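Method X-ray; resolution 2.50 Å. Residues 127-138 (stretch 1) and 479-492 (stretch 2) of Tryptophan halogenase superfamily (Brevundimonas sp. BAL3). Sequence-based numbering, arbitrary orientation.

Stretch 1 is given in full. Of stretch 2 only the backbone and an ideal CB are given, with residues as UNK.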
# COMPACT_ATOMS: atom_id res chain seq x y z
N GLY B 127 -16.49 -24.18 20.42
CA GLY B 127 -17.32 -25.33 20.01
C GLY B 127 -18.18 -25.22 18.75
O GLY B 127 -18.46 -26.23 18.09
N ASP B 128 -18.62 -24.00 18.41
CA ASP B 128 -19.26 -23.68 17.11
C ASP B 128 -18.47 -24.22 15.88
O ASP B 128 -17.25 -23.98 15.75
CB ASP B 128 -19.40 -22.16 16.97
CG ASP B 128 -20.31 -21.75 15.84
OD1 ASP B 128 -20.48 -22.50 14.86
OD2 ASP B 128 -20.89 -20.64 15.95
N ALA B 129 -19.17 -24.90 14.97
CA ALA B 129 -18.55 -25.55 13.80
C ALA B 129 -18.84 -24.89 12.42
O ALA B 129 -18.53 -25.48 11.37
CB ALA B 129 -18.95 -27.02 13.78
N ALA B 130 -19.43 -23.67 12.43
CA ALA B 130 -19.79 -22.97 11.18
C ALA B 130 -18.56 -22.55 10.36
O ALA B 130 -17.71 -21.82 10.87
CB ALA B 130 -20.63 -21.73 11.47
N PRO B 131 -18.49 -22.99 9.08
CA PRO B 131 -17.31 -22.67 8.29
C PRO B 131 -17.13 -21.16 8.14
O PRO B 131 -18.10 -20.40 8.18
CB PRO B 131 -17.62 -23.27 6.91
CG PRO B 131 -18.85 -24.11 7.07
CD PRO B 131 -19.58 -23.56 8.26
N LEU B 132 -15.88 -20.72 7.99
CA LEU B 132 -15.62 -19.31 7.75
C LEU B 132 -16.38 -18.79 6.48
O LEU B 132 -16.83 -17.62 6.47
CB LEU B 132 -14.12 -19.08 7.63
CG LEU B 132 -13.67 -17.66 7.33
CD1 LEU B 132 -13.80 -16.78 8.55
CD2 LEU B 132 -12.25 -17.72 6.81
N ALA B 133 -16.53 -19.64 5.47
CA ALA B 133 -17.29 -19.33 4.24
C ALA B 133 -18.78 -18.95 4.41
O ALA B 133 -19.36 -18.28 3.54
CB ALA B 133 -17.17 -20.50 3.27
N ALA B 134 -19.41 -19.38 5.51
CA ALA B 134 -20.75 -18.92 5.79
C ALA B 134 -20.84 -17.42 6.01
O ALA B 134 -21.95 -16.90 6.04
CB ALA B 134 -21.33 -19.63 6.99
N TYR B 135 -19.72 -16.74 6.17
CA TYR B 135 -19.71 -15.29 6.37
C TYR B 135 -19.25 -14.49 5.17
O TYR B 135 -18.99 -13.31 5.32
CB TYR B 135 -18.88 -14.92 7.59
CG TYR B 135 -19.31 -15.64 8.83
CD1 TYR B 135 -18.77 -16.88 9.15
CD2 TYR B 135 -20.25 -15.08 9.69
CE1 TYR B 135 -19.17 -17.56 10.28
CE2 TYR B 135 -20.66 -15.77 10.84
CZ TYR B 135 -20.10 -17.00 11.12
OH TYR B 135 -20.47 -17.68 12.25
N SER B 136 -19.15 -15.13 4.00
CA SER B 136 -18.88 -14.47 2.71
C SER B 136 -20.05 -14.63 1.76
O SER B 136 -20.38 -15.76 1.36
CB SER B 136 -17.66 -15.10 2.02
OG SER B 136 -17.52 -14.63 0.68
N LEU B 137 -20.66 -13.52 1.38
CA LEU B 137 -21.77 -13.52 0.44
C LEU B 137 -21.33 -14.07 -0.90
O LEU B 137 -22.04 -14.87 -1.52
CB LEU B 137 -22.36 -12.12 0.30
CG LEU B 137 -23.41 -11.86 -0.76
CD1 LEU B 137 -24.58 -12.82 -0.60
CD2 LEU B 137 -23.89 -10.41 -0.68
N GLY B 138 -20.14 -13.67 -1.33
CA GLY B 138 -19.60 -14.14 -2.61
C GLY B 138 -19.57 -15.65 -2.67
O GLY B 138 -20.10 -16.27 -3.63
N UNK B 479 -24.53 -12.62 17.52
CA UNK B 479 -24.09 -11.69 16.44
C UNK B 479 -23.65 -12.47 15.18
O UNK B 479 -23.99 -12.10 14.06
CB UNK B 479 -22.94 -10.81 16.93
N UNK B 480 -22.92 -13.54 15.38
CA UNK B 480 -22.47 -14.39 14.29
C UNK B 480 -23.62 -15.16 13.62
O UNK B 480 -23.60 -15.33 12.41
CB UNK B 480 -21.42 -15.38 14.81
N UNK B 481 -24.60 -15.64 14.39
CA UNK B 481 -25.75 -16.35 13.80
C UNK B 481 -26.63 -15.41 12.98
O UNK B 481 -27.16 -15.81 11.95
CB UNK B 481 -26.59 -17.01 14.90
N UNK B 482 -26.77 -14.16 13.42
CA UNK B 482 -27.45 -13.12 12.63
C UNK B 482 -26.78 -12.83 11.26
O UNK B 482 -27.46 -12.72 10.24
CB UNK B 482 -27.50 -11.83 13.45
N UNK B 483 -25.44 -12.69 11.25
CA UNK B 483 -24.66 -12.51 10.02
C UNK B 483 -24.88 -13.71 9.10
O UNK B 483 -25.23 -13.55 7.95
CB UNK B 483 -23.17 -12.34 10.33
N UNK B 484 -24.68 -14.90 9.65
CA UNK B 484 -24.77 -16.18 8.97
C UNK B 484 -26.13 -16.33 8.27
O UNK B 484 -26.22 -16.77 7.13
CB UNK B 484 -24.55 -17.32 9.96
N UNK B 485 -27.17 -15.90 8.96
CA UNK B 485 -28.53 -15.90 8.44
C UNK B 485 -28.79 -14.80 7.39
O UNK B 485 -29.41 -15.10 6.38
CB UNK B 485 -29.51 -15.74 9.60
N UNK B 486 -28.32 -13.57 7.61
CA UNK B 486 -28.50 -12.48 6.61
C UNK B 486 -27.99 -12.92 5.23
O UNK B 486 -28.65 -12.73 4.20
CB UNK B 486 -27.76 -11.21 7.05
N UNK B 487 -26.80 -13.50 5.22
CA UNK B 487 -26.22 -14.04 3.98
C UNK B 487 -27.05 -15.19 3.39
O UNK B 487 -27.33 -15.19 2.20
CB UNK B 487 -24.79 -14.53 4.25
N UNK B 488 -27.42 -16.16 4.22
CA UNK B 488 -28.09 -17.39 3.72
C UNK B 488 -29.44 -17.02 3.09
O UNK B 488 -29.73 -17.48 2.00
CB UNK B 488 -28.29 -18.40 4.85
N UNK B 489 -30.17 -16.10 3.73
CA UNK B 489 -31.46 -15.58 3.25
C UNK B 489 -31.40 -14.65 2.03
O UNK B 489 -32.31 -14.67 1.18
CB UNK B 489 -32.14 -14.83 4.40
N UNK B 490 -30.35 -13.83 1.95
CA UNK B 490 -30.04 -13.03 0.77
C UNK B 490 -29.73 -13.97 -0.42
O UNK B 490 -30.30 -13.81 -1.52
CB UNK B 490 -28.86 -12.09 1.05
N UNK B 491 -28.88 -14.97 -0.20
CA UNK B 491 -28.62 -15.98 -1.22
C UNK B 491 -29.88 -16.66 -1.68
O UNK B 491 -30.06 -16.85 -2.86
CB UNK B 491 -27.64 -17.03 -0.69
N UNK B 492 -30.72 -17.05 -0.74
CA UNK B 492 -31.92 -17.86 -1.00
C UNK B 492 -32.87 -17.16 -1.95
O UNK B 492 -33.43 -17.79 -2.87
CB UNK B 492 -32.65 -18.18 0.31

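Every position from 479 to 492 has helical backbone angles, so one side of a continuous helix meets the loop, the short 3-10 turn and the start of the helix at Leu137, and the contacting positions recur every three or four residues.

Position 479 has nothing of stretch 1 within reach of its CB, so stretch 1 sets no rule there; it is Ser479, whose OG is hydrogen-bonded elsewhere in the structure.

At position 480 the CA-to-CB bond points toward stretch 1, and the ideal CB lies 3.6 Å from Tyr135 OH, with Asp128 OD2 farther off at 5.4 Å. An aliphatic side chain could pack on the tyrosine; a small polar one could address its hydroxyl. The residue is Leu480, whose CG comes within 3.8 Å of Tyr135 CE2. Its backbone O also sits at the edge of that ring, 3.4 Å from Tyr135 CE2.

Position 481 points away and position 482 is out of reach, so many residues would do: they are Ala481 and Glu482.

Position 483 points toward stretch 1, with its ideal CB 4.1 Å from Tyr135 CD2. That closeness favours an apolar start to the side chain, and a long or a short one could follow. Met483 fits, its CB resting 4.0 Å from Tyr135 CD2 at the ring edge, near the ring plane.

Position 484 is the most telling. Its CB points sideways, yet stretch 1 offers the methyls of Ala130 and Ala134, the Tyr135 hydroxyl and the carboxylate of Asp128. A long chain with an apolar stem and a polar, preferably positive, end suits this best: lysine or arginine, perhaps glutamine. It is Arg484. Its CG lies 4.0 Å from Ala134 CB and its CD 3.8 Å from Ala130 CB, so the stem packs on both methyls, while NH1 donates a hydrogen bond to Tyr135 OH at 2.9 Å. Asp128 OD2 stands 4.1 Å from Arg484 NH1, well out of the guanidinium plane; opposite charges are near each other, but no N-H points at the oxygen. A water bridges the two backbones, its O 2.9 Å from Ala134 O and 2.6 Å from Arg484 O, donating to both.

Position 485 points away and 486 is out of reach, so stretch 1 sets no rule: Ala485 and Asn486.

Position 487 points toward the turn, its ideal CB 4.1 Å from Ala134 O and 5.0 Å from Leu137 CA. An aliphatic side chain with a delta carbon, isoleucine or leucine, would reach this backbone; valine would fit but reach less far. Ile487 does so: its CD1 reaches 3.4 Å from Tyr135 C, and its CG1 lies 4.4 Å from Leu137 CB.

Position 488 points away and 489 is out of reach; they are Ala488 and Asp489.

Position 490 points toward stretch 1, its ideal CB 4.6 Å from Leu137 CD1, and asks for an apolar group; Leu490 places CD2 3.9 Å from Leu137 CD2. Position 491 points sideways, its ideal CB 5.2 Å from Leu137 CD1, where a modest aliphatic suffices; Val491 sets CG2 4.0 Å from Leu137 CD1. Position 492, out of reach, is Ala492.

Stretch 2, residues 479-492: SLAEMRANIADLVA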
# COMPACT_ATOMS: atom_id res chain seq x y z
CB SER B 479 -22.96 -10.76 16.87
OG SER B 479 -22.68 -10.89 18.25
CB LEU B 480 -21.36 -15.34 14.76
CG LEU B 480 -19.94 -14.80 14.45
CD1 LEU B 480 -19.65 -13.43 15.06
CD2 LEU B 480 -18.86 -15.75 14.91
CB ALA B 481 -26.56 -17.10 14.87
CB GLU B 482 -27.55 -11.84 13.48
CG GLU B 482 -28.19 -10.60 12.86
CD GLU B 482 -28.35 -9.45 13.89
OE1 GLU B 482 -28.24 -9.71 15.12
OE2 GLU B 482 -28.58 -8.28 13.49
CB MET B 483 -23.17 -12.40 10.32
CG MET B 483 -22.74 -11.03 10.79
SD MET B 483 -20.95 -10.80 10.91
CE MET B 483 -20.64 -11.31 12.59
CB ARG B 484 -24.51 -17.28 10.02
CG ARG B 484 -24.31 -18.69 9.53
CD ARG B 484 -23.53 -19.54 10.54
NE ARG B 484 -24.27 -19.87 11.77
CZ ARG B 484 -24.03 -19.39 12.99
NH1 ARG B 484 -23.06 -18.49 13.24
NH2 ARG B 484 -24.80 -19.79 13.99
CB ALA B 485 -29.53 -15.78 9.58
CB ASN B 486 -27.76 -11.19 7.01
CG ASN B 486 -28.39 -10.47 8.21
OD1 ASN B 486 -29.59 -10.61 8.49
ND2 ASN B 486 -27.58 -9.68 8.93
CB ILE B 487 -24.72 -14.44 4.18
CG1 ILE B 487 -23.88 -13.19 4.26
CG2 ILE B 487 -24.23 -15.34 3.04
CD1 ILE B 487 -22.45 -13.44 4.68
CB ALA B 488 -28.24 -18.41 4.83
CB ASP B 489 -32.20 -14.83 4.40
CG ASP B 489 -32.67 -15.77 5.50
OD1 ASP B 489 -32.86 -16.98 5.24
OD2 ASP B 489 -32.87 -15.30 6.63
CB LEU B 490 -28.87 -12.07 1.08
CG LEU B 490 -28.34 -11.11 -0.01
CD1 LEU B 490 -29.46 -10.44 -0.82
CD2 LEU B 490 -27.49 -10.05 0.66
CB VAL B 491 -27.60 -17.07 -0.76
CG1 VAL B 491 -27.52 -18.24 -1.73
CG2 VAL B 491 -26.20 -16.50 -0.64
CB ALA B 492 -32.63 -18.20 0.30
O HOH W 1 -24.61 -18.00 5.58
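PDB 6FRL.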